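Local coordinates for protein beta-glucuronidase (Dictyoglomus thermophilum, PDB 6XXW) that probably hydrolyses beta-glucuronides to release glucuronic acid, as a member of glycoside hydrolase family 2 that assembles from four chains, at residues I91-G96 and A123-F128; Y300-G305 and L592-E597; Y420-E425 and E454-K459; F506-I511 and E524-E529. One frame throughout, in Å; residues are numbered along the deposited sequence.

Contact 1: residues I91-G96 and A123-F128; sequences IFLRVG and AEISKF
Phe-92 and Glu-124 face each other as a non-hydrogen-bonded pair of the antiparallel strands 90-99 and 121-124, in the sugar-binding domain, a beta sandwich of the jelly-roll kind in this family. The next pair, Leu-93 with Ala-123, is hydrogen-bonded in both directions: Leu-93 N reaches Ala-123 O at 2.9 Å, and Ala-123 N reaches Leu-93 O at 3.1 Å. Glu-124 closes its strand and illustrates how a side chain can carry a ladder past the last regular pair. Glu-124 CB lies 4.0 Å from Phe-92 CE1. Glu-124 CG, swung away from the backbone N (chi1 -150°), stands over one face of the Phe-92 ring, toward the rim, in a CH-pi contact 4.1 Å from the centroid. A bend at chi2 (-83°) then leads CD past Ile-91 O. At the tip, Glu-124 OE2 accepts an almost straight bond (175°) from Ile-91 N on its anti side, 2.8 Å long, and uses its syn lone pair for Ser-126 OG. With alanine at Glu-124, Ile-91 N and Ser-126 OG would probably lose the acceptor they share, and the Phe-92 ring the CH-pi contact of CG. Ile-125 N bonds back to Ile-91 O. The two isoleucine side chains cross at about a right angle, Ile-91 CG2 lying 3.8 Å from Ile-125 CG1, while Ile-125 CG2 rests on Leu-93 CB at 3.9 Å.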
# COMPACT_ATOMS: atom_id res chain seq x y z
N ILE A 91 -40.05 -16.33 -30.37
CA ILE A 91 -38.99 -15.38 -30.09
C ILE A 91 -39.01 -15.09 -28.60
O ILE A 91 -40.01 -14.57 -28.09
CB ILE A 91 -39.16 -14.09 -30.91
CG1 ILE A 91 -39.26 -14.42 -32.40
CG2 ILE A 91 -38.00 -13.12 -30.61
CD1 ILE A 91 -39.49 -13.19 -33.26
N PHE A 92 -37.94 -15.44 -27.91
CA PHE A 92 -37.88 -15.28 -26.46
C PHE A 92 -36.88 -14.19 -26.11
O PHE A 92 -35.79 -14.12 -26.68
CB PHE A 92 -37.49 -16.59 -25.77
CG PHE A 92 -38.53 -17.67 -25.87
CD1 PHE A 92 -39.57 -17.74 -24.95
CD2 PHE A 92 -38.47 -18.62 -26.87
CE1 PHE A 92 -40.54 -18.73 -25.03
CE2 PHE A 92 -39.43 -19.62 -26.97
CZ PHE A 92 -40.46 -19.68 -26.05
N LEU A 93 -37.27 -13.34 -25.18
CA LEU A 93 -36.40 -12.31 -24.64
C LEU A 93 -36.06 -12.69 -23.22
O LEU A 93 -36.96 -12.80 -22.39
CB LEU A 93 -37.09 -10.95 -24.69
CG LEU A 93 -36.43 -9.78 -23.97
CD1 LEU A 93 -35.07 -9.51 -24.55
CD2 LEU A 93 -37.31 -8.58 -24.16
N ARG A 94 -34.77 -12.90 -22.94
CA ARG A 94 -34.31 -13.40 -21.65
C ARG A 94 -33.42 -12.36 -20.98
O ARG A 94 -32.53 -11.78 -21.62
CB ARG A 94 -33.56 -14.72 -21.84
CG ARG A 94 -32.64 -15.12 -20.70
CD ARG A 94 -33.41 -15.89 -19.63
NE ARG A 94 -33.98 -17.13 -20.14
CZ ARG A 94 -33.45 -18.34 -19.94
NH1 ARG A 94 -32.33 -18.47 -19.23
NH2 ARG A 94 -34.05 -19.41 -20.45
N VAL A 95 -33.67 -12.11 -19.70
CA VAL A 95 -32.82 -11.24 -18.88
C VAL A 95 -32.16 -12.13 -17.83
O VAL A 95 -32.86 -12.78 -17.05
CB VAL A 95 -33.61 -10.10 -18.22
CG1 VAL A 95 -32.69 -9.23 -17.35
CG2 VAL A 95 -34.31 -9.26 -19.26
N GLY A 96 -30.83 -12.18 -17.85
CA GLY A 96 -30.14 -13.10 -16.96
C GLY A 96 -30.34 -12.77 -15.50
O GLY A 96 -30.51 -13.67 -14.67
N ALA A 123 -39.76 -13.80 -21.64
CA ALA A 123 -41.11 -13.78 -22.18
C ALA A 123 -41.04 -14.05 -23.67
O ALA A 123 -40.01 -13.80 -24.30
CB ALA A 123 -41.80 -12.43 -21.92
N GLU A 124 -42.13 -14.56 -24.23
CA GLU A 124 -42.22 -14.71 -25.68
C GLU A 124 -42.77 -13.40 -26.24
O GLU A 124 -43.75 -12.88 -25.72
CB GLU A 124 -43.12 -15.89 -26.05
CG GLU A 124 -42.72 -16.54 -27.36
CD GLU A 124 -43.29 -15.80 -28.56
OE1 GLU A 124 -44.36 -15.17 -28.42
OE2 GLU A 124 -42.68 -15.86 -29.64
N ILE A 125 -42.10 -12.86 -27.26
CA ILE A 125 -42.36 -11.48 -27.66
C ILE A 125 -42.73 -11.33 -29.13
O ILE A 125 -42.86 -10.21 -29.63
CB ILE A 125 -41.16 -10.56 -27.33
CG1 ILE A 125 -39.94 -10.93 -28.19
CG2 ILE A 125 -40.82 -10.62 -25.83
CD1 ILE A 125 -38.85 -9.82 -28.26
N SER A 126 -42.94 -12.45 -29.83
CA SER A 126 -43.23 -12.34 -31.27
C SER A 126 -44.46 -11.48 -31.54
O SER A 126 -44.55 -10.85 -32.60
CB SER A 126 -43.40 -13.74 -31.87
OG SER A 126 -44.50 -14.39 -31.29
N LYS A 127 -45.39 -11.41 -30.58
CA LYS A 127 -46.59 -10.60 -30.76
C LYS A 127 -46.28 -9.11 -30.79
O LYS A 127 -47.12 -8.33 -31.25
CB LYS A 127 -47.59 -10.89 -29.63
N PHE A 128 -45.11 -8.69 -30.32
CA PHE A 128 -44.84 -7.27 -30.15
C PHE A 128 -43.73 -6.72 -31.04
O PHE A 128 -43.45 -5.52 -30.96
CB PHE A 128 -44.48 -6.97 -28.69
CG PHE A 128 -45.45 -7.55 -27.69
CD1 PHE A 128 -46.67 -6.94 -27.47
CD2 PHE A 128 -45.14 -8.70 -26.99
CE1 PHE A 128 -47.58 -7.47 -26.54
CE2 PHE A 128 -46.04 -9.23 -26.07
CZ PHE A 128 -47.25 -8.61 -25.84

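Contact 2: residues Y300-G305 and L592-E597; sequences YFKGFG and LPDFWE
Tyr-300 and Trp-596 meet where the first strand of the TIM barrel, 297-305, is overlaid by the C-terminal tail that follows helix 580-591. The tight part is aromatic. Trp-596 sends an edge toward one face of Tyr-300, an edge-to-face pair with planes at 61° in which Trp-596 CE3 comes within 3.8 Å of Tyr-300 CG. Both side chains leave the backbone with CG trans to N and run side by side in the same direction; the Tyr-300 hydroxyl continues to Glu-547. Leu-592 CD1 adds an apolar touch, 4.1 Å from Tyr-300 CE1. At the backbone, Tyr-300 N donates to Asp-594 O at 2.9 Å. Toward solvent the contact thins: Pro-593 points away from the strand at CB and adds little to the interface. Lys-302 illustrates how a buried ammonium can be satisfied largely by carbonyls. Its aliphatic CD lies 3.8 Å from Leu-592 CB, and the chain bends at chi3 to bring NZ among acceptors at the end of helix 580-591, including Trp-589 O. The salt bridge to Asp-594 OD1, which also accepts from Asn-335, is weak at 3.4 Å, whereas Lys-302 NZ reaches Leu-592 O at 2.7 Å.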
# COMPACT_ATOMS: atom_id res chain seq x y z
N TYR A 300 -14.12 -34.34 1.25
CA TYR A 300 -13.72 -33.27 2.16
C TYR A 300 -13.71 -31.95 1.38
O TYR A 300 -12.92 -31.80 0.45
CB TYR A 300 -12.35 -33.52 2.80
CG TYR A 300 -12.06 -32.50 3.89
CD1 TYR A 300 -11.33 -31.33 3.63
CD2 TYR A 300 -12.56 -32.67 5.18
CE1 TYR A 300 -11.09 -30.39 4.63
CE2 TYR A 300 -12.33 -31.75 6.19
CZ TYR A 300 -11.61 -30.61 5.92
OH TYR A 300 -11.39 -29.72 6.95
N PHE A 301 -14.58 -31.02 1.77
CA PHE A 301 -14.64 -29.72 1.10
C PHE A 301 -13.41 -28.89 1.43
O PHE A 301 -13.12 -28.66 2.61
CB PHE A 301 -15.87 -28.92 1.51
CG PHE A 301 -17.17 -29.49 1.07
CD1 PHE A 301 -17.75 -30.54 1.76
CD2 PHE A 301 -17.83 -28.96 -0.02
CE1 PHE A 301 -18.97 -31.07 1.36
CE2 PHE A 301 -19.06 -29.49 -0.43
CZ PHE A 301 -19.62 -30.54 0.27
N LYS A 302 -12.79 -28.37 0.39
CA LYS A 302 -11.68 -27.42 0.53
C LYS A 302 -12.06 -26.22 -0.32
O LYS A 302 -12.10 -26.37 -1.49
CB LYS A 302 -10.36 -28.04 0.07
CG LYS A 302 -9.87 -29.23 0.86
CD LYS A 302 -8.67 -29.89 0.27
CE LYS A 302 -8.78 -30.20 -1.19
NZ LYS A 302 -7.59 -30.93 -1.68
N GLY A 303 -12.33 -25.07 0.29
CA GLY A 303 -12.76 -23.98 -0.59
C GLY A 303 -13.13 -22.69 0.10
O GLY A 303 -12.59 -22.38 1.10
N PHE A 304 -14.18 -22.03 -0.65
CA PHE A 304 -14.42 -20.64 -0.26
C PHE A 304 -15.89 -20.31 -0.22
O PHE A 304 -16.69 -21.04 -0.70
CB PHE A 304 -13.70 -19.69 -1.22
CG PHE A 304 -12.20 -19.82 -1.18
CD1 PHE A 304 -11.46 -19.17 -0.22
CD2 PHE A 304 -11.54 -20.59 -2.12
CE1 PHE A 304 -10.08 -19.28 -0.18
CE2 PHE A 304 -10.16 -20.71 -2.09
CZ PHE A 304 -9.43 -20.06 -1.12
N GLY A 305 -16.28 -19.30 0.47
CA GLY A 305 -17.48 -18.54 0.14
C GLY A 305 -17.03 -17.49 -0.87
O GLY A 305 -15.97 -16.90 -0.66
N LEU A 592 -3.93 -32.40 1.29
CA LEU A 592 -5.21 -32.97 1.69
C LEU A 592 -5.88 -33.59 0.48
O LEU A 592 -6.08 -32.89 -0.53
CB LEU A 592 -6.12 -31.88 2.27
CG LEU A 592 -5.82 -31.29 3.64
CD1 LEU A 592 -7.05 -30.54 4.12
CD2 LEU A 592 -5.40 -32.37 4.65
N PRO A 593 -6.26 -34.86 0.54
CA PRO A 593 -6.98 -35.45 -0.59
C PRO A 593 -8.40 -34.93 -0.67
O PRO A 593 -9.00 -34.55 0.34
CB PRO A 593 -6.94 -36.96 -0.29
CG PRO A 593 -6.88 -37.03 1.21
CD PRO A 593 -6.16 -35.78 1.68
N ASP A 594 -8.94 -34.92 -1.90
CA ASP A 594 -10.35 -34.58 -2.09
C ASP A 594 -11.26 -35.58 -1.37
O ASP A 594 -12.32 -35.21 -0.86
CB ASP A 594 -10.70 -34.56 -3.58
CG ASP A 594 -10.08 -33.38 -4.30
OD1 ASP A 594 -9.93 -32.31 -3.68
OD2 ASP A 594 -9.74 -33.53 -5.49
N PHE A 595 -10.87 -36.85 -1.36
CA PHE A 595 -11.64 -37.89 -0.69
C PHE A 595 -10.81 -38.42 0.46
O PHE A 595 -9.69 -38.92 0.26
CB PHE A 595 -12.03 -38.99 -1.68
CG PHE A 595 -13.00 -38.53 -2.73
CD1 PHE A 595 -14.36 -38.52 -2.48
CD2 PHE A 595 -12.54 -38.05 -3.95
CE1 PHE A 595 -15.26 -38.07 -3.43
CE2 PHE A 595 -13.43 -37.60 -4.91
CZ PHE A 595 -14.80 -37.61 -4.65
N TRP A 596 -11.35 -38.32 1.66
CA TRP A 596 -10.57 -38.45 2.89
C TRP A 596 -11.50 -39.04 3.94
O TRP A 596 -12.46 -38.39 4.35
CB TRP A 596 -10.04 -37.09 3.32
CG TRP A 596 -9.22 -37.08 4.56
CD1 TRP A 596 -8.63 -38.15 5.16
CD2 TRP A 596 -8.88 -35.94 5.35
NE1 TRP A 596 -7.94 -37.74 6.28
CE2 TRP A 596 -8.08 -36.39 6.42
CE3 TRP A 596 -9.17 -34.57 5.26
CZ2 TRP A 596 -7.58 -35.53 7.40
CZ3 TRP A 596 -8.67 -33.72 6.23
CH2 TRP A 596 -7.88 -34.20 7.28
N GLU A 597 -11.24 -40.28 4.35
CA GLU A 597 -12.05 -40.90 5.40
C GLU A 597 -11.43 -40.54 6.74
O GLU A 597 -10.46 -41.16 7.17
CB GLU A 597 -12.14 -42.41 5.22
CG GLU A 597 -13.22 -43.03 6.09
CD GLU A 597 -13.68 -44.39 5.60
OE1 GLU A 597 -13.08 -44.90 4.63
OE2 GLU A 597 -14.63 -44.95 6.19

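Contact 3: residues Y420-E425 and E454-K459; sequences YEDGAE and ETKVSK
Two loops at the C-terminal ends of neighbouring TIM-barrel strands, the side on which such barrels carry their active sites, meet here as Tyr-420 and the start of helix 422-438 pack against Glu-454 to Lys-459. A bound Tris molecule, probably from the crystallisation liquor, lies about 4 Å from the Tyr-420 side chain. No direct hydrogen bond joins the segments; charge, water and aliphatic carbon do the work. Tyr-420 CB lies 3.7 Å from Glu-454 O and close to Glu-454 CB. Lys-456 stretches across the helix start, its CE 3.4 Å from Tyr-420 O. A turn at chi4 (-61°) directs Lys-456 NZ to a water 2.7 Å away, which gives a weak bond to Asp-422 OD1. Glu-425, extended beyond CG, crosses both lysines at about right angles. Glu-425 OE1 lies alongside Lys-456 CB at 3.7 Å, and its OE2 makes a salt bridge to Lys-459 NZ at 3.5 Å while also bonding the Tyr-460 hydroxyl. A second route to that ammonium runs through a water held 2.6 Å from Glu-425 OE1. An alanine in place of Glu-425 would be likely to leave Lys-459 without its carboxylate mate and the Tyr-460 hydroxyl without this acceptor. In the second loop Thr-455 OG1 accepts from Val-457 N, forming an ST turn, and also bonds Glu-448. Val-457 CG2 sits 3.7 Å from Ala-424 O, and the Val-457 side chain also packs against Phe-428 and Ile-432 of helix 422-438 and Ile-446 of strand 444-448, while Thr-455 and Ser-458 pack on helix 482-497.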
# COMPACT_ATOMS: atom_id res chain seq x y z
N TYR A 420 -32.71 -18.55 16.08
CA TYR A 420 -33.07 -18.75 17.48
C TYR A 420 -34.51 -18.32 17.77
O TYR A 420 -35.05 -18.68 18.82
CB TYR A 420 -32.07 -17.98 18.37
CG TYR A 420 -31.94 -16.53 17.96
CD1 TYR A 420 -32.87 -15.59 18.38
CD2 TYR A 420 -30.91 -16.10 17.13
CE1 TYR A 420 -32.77 -14.26 17.99
CE2 TYR A 420 -30.80 -14.77 16.73
CZ TYR A 420 -31.74 -13.86 17.17
OH TYR A 420 -31.66 -12.54 16.79
N GLU A 421 -35.13 -17.56 16.87
CA GLU A 421 -36.51 -17.12 17.08
C GLU A 421 -37.51 -18.25 16.87
O GLU A 421 -37.35 -19.08 15.96
CB GLU A 421 -36.85 -15.96 16.14
CG GLU A 421 -35.95 -14.74 16.27
CD GLU A 421 -36.46 -13.55 15.47
OE1 GLU A 421 -37.56 -13.65 14.89
OE2 GLU A 421 -35.77 -12.52 15.40
N ASP A 422 -38.56 -18.27 17.70
CA ASP A 422 -39.65 -19.23 17.53
C ASP A 422 -40.22 -19.20 16.11
O ASP A 422 -40.47 -20.25 15.51
CB ASP A 422 -40.77 -18.93 18.53
CG ASP A 422 -40.45 -19.42 19.93
OD1 ASP A 422 -41.32 -20.08 20.54
OD2 ASP A 422 -39.34 -19.15 20.42
N GLY A 423 -40.45 -18.00 15.58
CA GLY A 423 -40.99 -17.85 14.23
C GLY A 423 -40.10 -18.39 13.13
O GLY A 423 -40.60 -18.71 12.04
N ALA A 424 -38.79 -18.51 13.37
CA ALA A 424 -37.90 -19.04 12.35
C ALA A 424 -38.13 -20.53 12.12
O ALA A 424 -37.87 -21.03 11.03
CB ALA A 424 -36.44 -18.81 12.73
N GLU A 425 -38.64 -21.23 13.13
CA GLU A 425 -38.78 -22.68 12.99
C GLU A 425 -39.85 -23.02 11.95
O GLU A 425 -39.60 -23.80 11.02
CB GLU A 425 -39.11 -23.32 14.34
CG GLU A 425 -39.26 -24.84 14.24
CD GLU A 425 -39.06 -25.54 15.57
OE1 GLU A 425 -39.06 -24.87 16.61
OE2 GLU A 425 -38.90 -26.78 15.57
N GLU A 454 -29.07 -22.87 20.47
CA GLU A 454 -30.18 -21.94 20.29
C GLU A 454 -30.90 -22.08 18.95
O GLU A 454 -32.07 -21.68 18.87
CB GLU A 454 -29.69 -20.50 20.45
CG GLU A 454 -28.90 -20.27 21.73
CD GLU A 454 -28.80 -18.81 22.12
OE1 GLU A 454 -28.54 -17.97 21.23
OE2 GLU A 454 -28.96 -18.50 23.31
N THR A 455 -30.26 -22.60 17.91
CA THR A 455 -30.94 -22.65 16.62
C THR A 455 -32.10 -23.64 16.67
O THR A 455 -31.95 -24.77 17.16
CB THR A 455 -30.00 -23.00 15.46
OG1 THR A 455 -30.79 -23.29 14.30
CG2 THR A 455 -29.09 -24.21 15.79
N LYS A 456 -33.25 -23.22 16.17
CA LYS A 456 -34.40 -24.10 16.07
C LYS A 456 -34.55 -24.70 14.68
O LYS A 456 -35.60 -25.28 14.38
CB LYS A 456 -35.67 -23.33 16.46
CG LYS A 456 -35.70 -22.89 17.93
CD LYS A 456 -36.79 -21.87 18.17
CE LYS A 456 -36.87 -21.49 19.64
NZ LYS A 456 -37.19 -22.68 20.47
N VAL A 457 -33.53 -24.57 13.82
CA VAL A 457 -33.67 -24.89 12.40
C VAL A 457 -32.68 -25.95 11.94
O VAL A 457 -33.01 -26.77 11.07
CB VAL A 457 -33.55 -23.61 11.54
CG1 VAL A 457 -33.53 -23.95 10.05
CG2 VAL A 457 -34.70 -22.65 11.88
N SER A 458 -31.45 -25.96 12.48
CA SER A 458 -30.42 -26.88 11.98
C SER A 458 -30.80 -28.35 12.16
O SER A 458 -30.29 -29.20 11.42
CB SER A 458 -29.07 -26.61 12.65
OG SER A 458 -28.39 -25.52 12.02
N LYS A 459 -31.66 -28.67 13.13
CA LYS A 459 -32.08 -30.06 13.30
C LYS A 459 -32.82 -30.60 12.08
O LYS A 459 -32.95 -31.83 11.96
CB LYS A 459 -32.95 -30.20 14.56
CG LYS A 459 -34.12 -29.22 14.68
CD LYS A 459 -34.73 -29.25 16.09
CE LYS A 459 -35.99 -28.39 16.21
NZ LYS A 459 -36.47 -28.24 17.63
O HOH W 1 -33.90 -21.28 20.78
O HOH W 2 -39.81 -22.92 20.07
O HOH W 3 -38.04 -25.83 18.83

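Contact 4: residues F506-I511 and E524-E529; sequences FGADAI and EEYQQE
Ala-508 and Ala-510 belong to a mostly extended loop that passes the first turn of helix 524-538 at a CA-CA distance of 5.0 Å between Ala-508 and Gln-527, with no direct hydrogen bond across. Both alanines aim their methyls at the helix, a worked case of small residues allowing close approach. Ala-508 CB rests 3.9 Å from Gln-527 CA and meets the edge of the Tyr-526 ring, whose hydroxyl is held by Ser-471 O. Ala-510 CB lies 4.0 Å from Glu-524 CA and also touches Gln-527, coming within 3.3 Å of its OE1. CG of Gln-527 stands anti to the backbone N (chi1 173°) and the chain runs on extended, carrying NE2 to Gly-570 O. Gln-527 NE2 also donates to a water at 3.0 Å, and this water accepts from Ala-508 N at 3.2 Å, so one water links loop and helix. Glu-524 passes its CG 3.9 Å from Ile-511 O; its OE2 accepts from Gly-513 N and also bonds His-515 of a second subunit. Before Ala-508, Gly-507 has backbone angles that call for glycine. This is a beta-alpha loop of a TIM barrel, here the long one after strand 501-505, folding back on the helix it leads into.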
# COMPACT_ATOMS: atom_id res chain seq x y z
N PHE A 506 -14.88 -18.64 8.08
CA PHE A 506 -13.97 -18.16 9.10
C PHE A 506 -12.90 -17.36 8.38
O PHE A 506 -12.57 -17.66 7.23
CB PHE A 506 -13.35 -19.30 9.94
CG PHE A 506 -12.51 -20.29 9.15
CD1 PHE A 506 -13.10 -21.15 8.23
CD2 PHE A 506 -11.14 -20.38 9.37
CE1 PHE A 506 -12.35 -22.06 7.52
CE2 PHE A 506 -10.36 -21.29 8.67
CZ PHE A 506 -10.95 -22.14 7.74
N GLY A 507 -12.40 -16.33 9.04
CA GLY A 507 -11.41 -15.48 8.41
C GLY A 507 -11.30 -14.15 9.13
O GLY A 507 -11.98 -13.90 10.13
N ALA A 508 -10.43 -13.31 8.58
CA ALA A 508 -10.06 -12.03 9.18
C ALA A 508 -9.81 -11.03 8.06
O ALA A 508 -9.30 -11.41 7.00
CB ALA A 508 -8.80 -12.19 10.05
N ASP A 509 -10.19 -9.77 8.27
CA ASP A 509 -9.84 -8.73 7.30
C ASP A 509 -8.33 -8.55 7.26
O ASP A 509 -7.68 -8.56 8.31
CB ASP A 509 -10.50 -7.39 7.65
CG ASP A 509 -12.00 -7.42 7.52
OD1 ASP A 509 -12.67 -7.96 8.44
OD2 ASP A 509 -12.52 -6.88 6.51
N ALA A 510 -7.77 -8.42 6.06
CA ALA A 510 -6.34 -8.15 5.91
C ALA A 510 -6.14 -7.14 4.78
O ALA A 510 -6.56 -7.39 3.65
CB ALA A 510 -5.54 -9.43 5.62
N ILE A 511 -5.55 -6.00 5.10
CA ILE A 511 -5.17 -5.05 4.06
C ILE A 511 -3.88 -5.56 3.42
O ILE A 511 -2.91 -5.85 4.12
CB ILE A 511 -4.96 -3.64 4.64
CG1 ILE A 511 -6.17 -3.18 5.46
CG2 ILE A 511 -4.66 -2.66 3.50
CD1 ILE A 511 -7.47 -3.29 4.74
N GLU A 524 -1.78 -9.21 7.17
CA GLU A 524 -1.77 -10.50 6.50
C GLU A 524 -1.36 -11.62 7.45
O GLU A 524 -1.86 -12.74 7.33
CB GLU A 524 -0.82 -10.45 5.29
CG GLU A 524 -1.20 -9.39 4.25
CD GLU A 524 -0.46 -9.56 2.92
OE1 GLU A 524 -0.15 -10.72 2.56
OE2 GLU A 524 -0.19 -8.54 2.25
N GLU A 525 -0.47 -11.32 8.41
CA GLU A 525 -0.05 -12.33 9.37
C GLU A 525 -1.21 -12.80 10.23
O GLU A 525 -1.36 -14.00 10.48
CB GLU A 525 1.07 -11.78 10.26
CG GLU A 525 2.45 -11.80 9.58
CD GLU A 525 2.62 -10.66 8.59
OE1 GLU A 525 1.76 -9.75 8.57
OE2 GLU A 525 3.62 -10.69 7.83
N TYR A 526 -2.03 -11.86 10.71
CA TYR A 526 -3.13 -12.25 11.59
C TYR A 526 -4.12 -13.12 10.84
O TYR A 526 -4.59 -14.13 11.38
CB TYR A 526 -3.82 -11.01 12.15
CG TYR A 526 -4.71 -11.32 13.35
CD1 TYR A 526 -6.01 -11.78 13.17
CD2 TYR A 526 -4.23 -11.19 14.65
CE1 TYR A 526 -6.82 -12.08 14.25
CE2 TYR A 526 -5.03 -11.48 15.74
CZ TYR A 526 -6.33 -11.93 15.53
OH TYR A 526 -7.14 -12.23 16.60
N GLN A 527 -4.42 -12.77 9.59
CA GLN A 527 -5.33 -13.58 8.79
C GLN A 527 -4.80 -15.00 8.64
O GLN A 527 -5.55 -15.97 8.84
CB GLN A 527 -5.56 -12.91 7.43
CG GLN A 527 -6.38 -13.77 6.45
CD GLN A 527 -6.42 -13.17 5.05
OE1 GLN A 527 -5.44 -12.60 4.58
NE2 GLN A 527 -7.56 -13.29 4.38
N GLN A 528 -3.51 -15.15 8.32
CA GLN A 528 -2.94 -16.49 8.15
C GLN A 528 -2.91 -17.26 9.46
O GLN A 528 -3.22 -18.46 9.48
CB GLN A 528 -1.52 -16.39 7.55
CG GLN A 528 -0.73 -17.72 7.57
CD GLN A 528 0.50 -17.71 6.67
OE1 GLN A 528 0.40 -17.48 5.47
NE2 GLN A 528 1.66 -17.97 7.25
N GLU A 529 -2.53 -16.62 10.57
CA GLU A 529 -2.44 -17.34 11.83
C GLU A 529 -3.82 -17.79 12.31
O GLU A 529 -3.99 -18.92 12.78
CB GLU A 529 -1.76 -16.48 12.90
CG GLU A 529 -1.46 -17.21 14.20
CD GLU A 529 -0.40 -18.31 14.05
OE1 GLU A 529 0.44 -18.22 13.13
OE2 GLU A 529 -0.43 -19.27 14.85
O HOH W 4 -10.10 -14.25 5.56

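Overall arrangement
Contact 1 stands apart in the N-terminal sugar-binding domain, its centre 42 Å from those of contacts 2 and 3 and 47 Å from contact 4. The other three belong to the TIM barrel. Contact 2 joins the first barrel strand, 297-305, to the C-terminal tail, so contacts 3 and 4 are nested within the long loop that it closes. Contact 3 follows strands 408-415 and 444-448, and contact 4 follows strand 501-505; their centres are 31 Å apart. Contacts 2 and 4 approach more closely, to about 6 Å between nearest atoms, without touching. The contacts thus join the start of the barrel to the C-terminal tail and pack its beta-alpha loops, contact 4 also reaching neighbouring subunits.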